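PDB 2RKV: trichothecene 3-O-acetyltransferase from Gibberella zeae, which transfers an acetyl group from acetyl-coenzyme A to the 3-hydroxyl of trichothecene mycotoxins. Local coordinates for residues Leu26-Asp31 / Lys396-Arg401; Val84-Leu89 / Leu139-Ile144. All blocks are in the same frame, centred on the assembly; numbering follows the deposited sequence. Where two conformers were deposited one is given.

Interactions 1 and 2 lie at the two borders of one mixed five-stranded sheet, their centres about 13 Å apart. In interaction 1 a late part of the chain, 396-401, joins strand 20-28; in interaction 2 strand 83-88 runs along 137-144, a pairing nested in the long loop that interaction 1 closes. Both are partly buried. Interaction 2 is a continuous parallel pairing with five backbone bonds and an outer strand that is largely exposed, whereas interaction 1 has two backbone bonds and leans on an aromatic-proline contact and a buttressed carboxylate. They meet directly where Leu26 CD1 packs 3.8 Å from Ile144 CD1.

Interaction 1 of 2, residues Leu26-Asp31 / Lys396-Arg401; sequences LYPVSD and KPETVR
Leu26 meets the 396-401 segment through both its backbone polar atoms. Its N donates to Thr399 O at 3.1 Å. Its O receives Glu398 N at 2.7 Å. The same oxygen also takes a CA-H...O contact from Pro397 CA, 3.4 Å away, where the chain turns into its short strand. Thr399 N, by contrast, is buried with no hydrogen-bond partner.

The aromatic contact belongs to Tyr27. With CG anti to the carbonyl carbon (chi1 -61°), the ring is carried alongside Pro397, whose CA sits over one ring face, 4.2 Å from the centroid of Tyr27. The proline ring runs the same way as the tyrosine, bringing Pro397 CG to 3.6 Å from Tyr27 OH; that hydroxyl is hydrogen-bonded to Tyr388 O.

Apolar contact continues between Leu26 CB and Thr399 CG2 at 3.8 Å.

The charged side chain is Glu398. It reaches out as an extended chain, CG anti to the backbone N (chi1 177°), and lays OE1 3.7 Å from Pro28 CD. Its OE2 is gripped by a salt bridge to Arg102 and a hydrogen bond with Tyr106 OH, which should fix the carboxylate and favour its negative charge.

The late segment thus adds an edge strand to the sheet of the N-terminal domain: helix 98-104 packs on Leu26, Pro28 and Glu398, while strand 147-155 flanks strand 20-28 on its other border.

Interaction 2 of 2, residues Val84-Leu89 / Leu139-Ile144; sequences VVVKDL and LQLNFI
Val85 O is held twice by the neighbouring strand: Leu141 N donates to it at 2.8 Å, and Gln140 CA adds a CA-H...O contact at 3.2 Å. This is parallel beta pairing at the border of the mixed sheet in this BAHD-family enzyme. Strand 84-88 is the outer one and matches 139-144 residue for residue, the two axes only 16° apart. Lys87 repeats the pattern, its N bonding to Leu141 O and its O receiving Phe143 N.

On one face helix 35-52 covers Val84, Leu139 and Phe143, its Tyr35 stacking on the phenyl ring, while Val86 and Asp88 lie at the exposed margin. Val84 CG2 fits against Leu139 CB and Leu141 CG. Val86 CG1, the branch anti to the backbone N, lies 3.4 Å from Phe143 CZ. The Asp88 carboxylate, turned 54° from the Phe143 ring plane, brings OD1 to 3.6 Å from Phe143 CB; its OD2 forms a salt bridge with Arg90.

The other face is more polar. Gln140 NE2 donates in its own amide plane to a lone pair of Asn142 OD1 (2.9 Å); Asn142 ND2 goes on to Ile116 O and Ile149 O. In one of its two deposited conformers, the aliphatic part of Lys87 passes over the bridged pair and its NZ bonds to Ile115 O.

At the far end Leu89 N reaches Phe143 O at 2.7 Å, bent to 143° at the hydrogen.

Interaction 1 of 2, residues Leu26-Asp31 / Lys396-Arg401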
# COMPACT_ATOMS: atom_id res chain seq x y z
N LEU A 26 -1.91 12.74 -10.46
CA LEU A 26 -1.66 13.56 -11.64
C LEU A 26 -2.85 14.46 -11.91
O LEU A 26 -4.00 14.01 -11.94
CB LEU A 26 -1.41 12.66 -12.87
CG LEU A 26 -1.32 13.35 -14.23
CD1 LEU A 26 -0.01 14.15 -14.34
CD2 LEU A 26 -1.43 12.33 -15.36
N TYR A 27 -2.58 15.75 -12.12
CA TYR A 27 -3.59 16.73 -12.49
C TYR A 27 -3.14 17.44 -13.75
O TYR A 27 -1.95 17.78 -13.87
CB TYR A 27 -3.73 17.80 -11.42
CG TYR A 27 -4.15 17.31 -10.06
CD1 TYR A 27 -5.49 17.35 -9.68
CD2 TYR A 27 -3.21 16.84 -9.15
CE1 TYR A 27 -5.88 16.92 -8.42
CE2 TYR A 27 -3.59 16.40 -7.89
CZ TYR A 27 -4.93 16.45 -7.54
OH TYR A 27 -5.34 16.02 -6.29
N PRO A 28 -4.08 17.72 -14.67
CA PRO A 28 -3.71 18.61 -15.77
C PRO A 28 -3.58 20.04 -15.26
O PRO A 28 -4.27 20.44 -14.32
CB PRO A 28 -4.91 18.49 -16.73
CG PRO A 28 -6.04 18.19 -15.85
CD PRO A 28 -5.49 17.29 -14.77
N VAL A 29 -2.68 20.80 -15.90
CA VAL A 29 -2.51 22.22 -15.60
C VAL A 29 -2.55 22.94 -16.94
O VAL A 29 -1.66 22.74 -17.78
CB VAL A 29 -1.18 22.50 -14.87
CG1 VAL A 29 -0.93 24.00 -14.73
CG2 VAL A 29 -1.16 21.82 -13.48
N SER A 30 -3.58 23.75 -17.13
CA SER A 30 -3.82 24.39 -18.42
C SER A 30 -2.73 25.39 -18.82
O SER A 30 -2.34 25.46 -19.98
CB SER A 30 -5.19 25.08 -18.43
OG SER A 30 -5.44 25.67 -19.69
N ASP A 31 -2.25 26.15 -17.84
CA ASP A 31 -1.33 27.26 -18.08
C ASP A 31 -0.27 27.31 -16.98
O ASP A 31 -0.61 27.26 -15.79
CB ASP A 31 -2.13 28.57 -18.11
CG ASP A 31 -1.38 29.72 -18.77
OD1 ASP A 31 -0.24 30.05 -18.37
OD2 ASP A 31 -1.95 30.31 -19.71
N LYS A 396 -10.37 17.15 -10.10
CA LYS A 396 -9.91 15.94 -9.43
C LYS A 396 -8.73 15.31 -10.18
O LYS A 396 -8.51 15.65 -11.36
CB LYS A 396 -11.06 14.92 -9.30
CG LYS A 396 -12.32 15.45 -8.61
CD LYS A 396 -12.06 16.02 -7.23
CE LYS A 396 -13.37 16.33 -6.51
NZ LYS A 396 -13.12 17.14 -5.29
N PRO A 397 -7.99 14.39 -9.53
CA PRO A 397 -6.89 13.71 -10.21
C PRO A 397 -7.34 13.06 -11.51
O PRO A 397 -8.44 12.50 -11.58
CB PRO A 397 -6.50 12.61 -9.22
CG PRO A 397 -6.82 13.19 -7.89
CD PRO A 397 -8.12 13.93 -8.13
N GLU A 398 -6.49 13.16 -12.53
CA GLU A 398 -6.70 12.49 -13.81
C GLU A 398 -6.35 11.00 -13.68
O GLU A 398 -6.98 10.15 -14.33
CB GLU A 398 -5.87 13.17 -14.89
CG GLU A 398 -5.94 12.51 -16.25
CD GLU A 398 -5.40 13.41 -17.35
OE1 GLU A 398 -5.65 14.63 -17.31
OE2 GLU A 398 -4.74 12.88 -18.26
N THR A 399 -5.36 10.72 -12.84
CA THR A 399 -5.02 9.36 -12.44
C THR A 399 -4.36 9.35 -11.06
O THR A 399 -3.88 10.38 -10.58
CB THR A 399 -4.13 8.61 -13.48
OG1 THR A 399 -4.15 7.20 -13.20
CG2 THR A 399 -2.67 9.11 -13.45
N VAL A 400 -4.34 8.17 -10.44
CA VAL A 400 -3.73 7.96 -9.14
C VAL A 400 -2.92 6.68 -9.25
O VAL A 400 -3.48 5.59 -9.38
CB VAL A 400 -4.79 7.80 -8.02
CG1 VAL A 400 -4.13 7.57 -6.68
CG2 VAL A 400 -5.73 9.02 -7.99
N ARG A 401 -1.60 6.82 -9.25
CA ARG A 401 -0.69 5.70 -9.53
C ARG A 401 0.46 5.61 -8.54
O ARG A 401 0.98 6.63 -8.08
CB ARG A 401 -0.10 5.83 -10.95
CG ARG A 401 -1.10 5.95 -12.09
CD ARG A 401 -1.95 4.68 -12.27
NE ARG A 401 -2.06 4.33 -13.68
CZ ARG A 401 -3.15 3.82 -14.26
NH1 ARG A 401 -4.27 3.63 -13.57
NH2 ARG A 401 -3.12 3.52 -15.56

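Interaction 2 of 2, residues Val84-Leu89 / Leu139-Ile144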
# COMPACT_ATOMS: atom_id res chain seq x y z
N VAL A 84 7.97 19.67 1.81
CA VAL A 84 7.60 19.54 0.40
C VAL A 84 8.77 19.99 -0.47
O VAL A 84 9.42 21.00 -0.20
CB VAL A 84 6.26 20.28 0.03
CG1 VAL A 84 6.39 21.78 0.15
CG2 VAL A 84 5.79 19.88 -1.38
N VAL A 85 9.05 19.20 -1.50
CA VAL A 85 10.05 19.51 -2.50
C VAL A 85 9.28 19.92 -3.74
O VAL A 85 8.32 19.26 -4.12
CB VAL A 85 10.94 18.27 -2.82
CG1 VAL A 85 11.82 18.50 -4.06
CG2 VAL A 85 11.80 17.90 -1.62
N VAL A 86 9.70 21.02 -4.37
CA VAL A 86 9.13 21.45 -5.63
C VAL A 86 10.17 21.20 -6.72
O VAL A 86 11.32 21.65 -6.59
CB VAL A 86 8.71 22.94 -5.59
CG1 VAL A 86 8.09 23.37 -6.93
CG2 VAL A 86 7.74 23.19 -4.43
N LYS A 87 9.77 20.45 -7.74
CA LYS A 87 10.63 20.09 -8.87
C LYS A 87 10.00 20.54 -10.18
O LYS A 87 8.87 20.15 -10.49
CB LYS A 87 10.79 18.57 -8.93
CG LYS A 87 12.11 18.02 -8.47
CD LYS A 87 12.46 16.85 -9.36
CE LYS A 87 13.47 15.90 -8.75
NZ LYS A 87 13.75 14.85 -9.75
N ASP A 88 10.73 21.35 -10.95
CA ASP A 88 10.23 21.79 -12.26
C ASP A 88 10.80 20.92 -13.38
O ASP A 88 11.97 21.06 -13.75
CB ASP A 88 10.55 23.27 -12.52
CG ASP A 88 10.02 23.75 -13.88
OD1 ASP A 88 9.20 23.03 -14.51
OD2 ASP A 88 10.40 24.87 -14.31
N LEU A 89 9.95 20.06 -13.93
CA LEU A 89 10.37 19.08 -14.95
C LEU A 89 9.85 19.43 -16.34
O LEU A 89 9.96 18.62 -17.26
CB LEU A 89 9.92 17.67 -14.56
CG LEU A 89 10.34 17.15 -13.18
CD1 LEU A 89 9.59 15.85 -12.83
CD2 LEU A 89 11.83 16.96 -13.10
N LEU A 139 6.45 15.22 0.89
CA LEU A 139 5.66 15.57 -0.30
C LEU A 139 6.56 16.08 -1.43
O LEU A 139 7.62 16.65 -1.18
CB LEU A 139 4.63 16.63 0.07
CG LEU A 139 3.76 16.06 1.21
CD1 LEU A 139 4.00 16.79 2.54
CD2 LEU A 139 2.29 15.94 0.84
N GLN A 140 6.13 15.87 -2.67
CA GLN A 140 6.82 16.43 -3.82
C GLN A 140 5.79 16.93 -4.83
O GLN A 140 4.86 16.20 -5.19
CB GLN A 140 7.78 15.42 -4.45
CG GLN A 140 8.67 16.01 -5.57
CD GLN A 140 9.99 15.29 -5.70
OE1 GLN A 140 10.68 15.05 -4.70
NE2 GLN A 140 10.37 14.96 -6.93
N LEU A 141 5.96 18.18 -5.24
CA LEU A 141 5.16 18.76 -6.32
C LEU A 141 6.05 18.80 -7.55
O LEU A 141 7.07 19.47 -7.53
CB LEU A 141 4.73 20.19 -5.98
CG LEU A 141 3.68 20.35 -4.87
CD1 LEU A 141 3.50 21.82 -4.48
CD2 LEU A 141 2.35 19.73 -5.28
N ASN A 142 5.65 18.08 -8.59
CA ASN A 142 6.43 18.02 -9.83
C ASN A 142 5.68 18.74 -10.94
O ASN A 142 4.57 18.32 -11.31
CB ASN A 142 6.65 16.56 -10.25
CG ASN A 142 7.31 15.74 -9.17
OD1 ASN A 142 8.53 15.75 -9.01
ND2 ASN A 142 6.49 14.99 -8.40
N PHE A 143 6.26 19.81 -11.48
CA PHE A 143 5.67 20.45 -12.65
C PHE A 143 6.09 19.66 -13.89
O PHE A 143 7.28 19.47 -14.12
CB PHE A 143 6.15 21.90 -12.86
CG PHE A 143 6.10 22.78 -11.64
CD1 PHE A 143 5.25 22.53 -10.57
CD2 PHE A 143 6.91 23.90 -11.60
CE1 PHE A 143 5.22 23.37 -9.46
CE2 PHE A 143 6.89 24.76 -10.51
CZ PHE A 143 6.05 24.49 -9.43
N ILE A 144 5.12 19.20 -14.67
CA ILE A 144 5.44 18.58 -15.95
C ILE A 144 4.73 19.34 -17.07
O ILE A 144 3.80 20.13 -16.80
CB ILE A 144 5.06 17.07 -15.99
CG1 ILE A 144 3.53 16.90 -15.96
CG2 ILE A 144 5.77 16.31 -14.85
CD1 ILE A 144 3.05 15.47 -16.24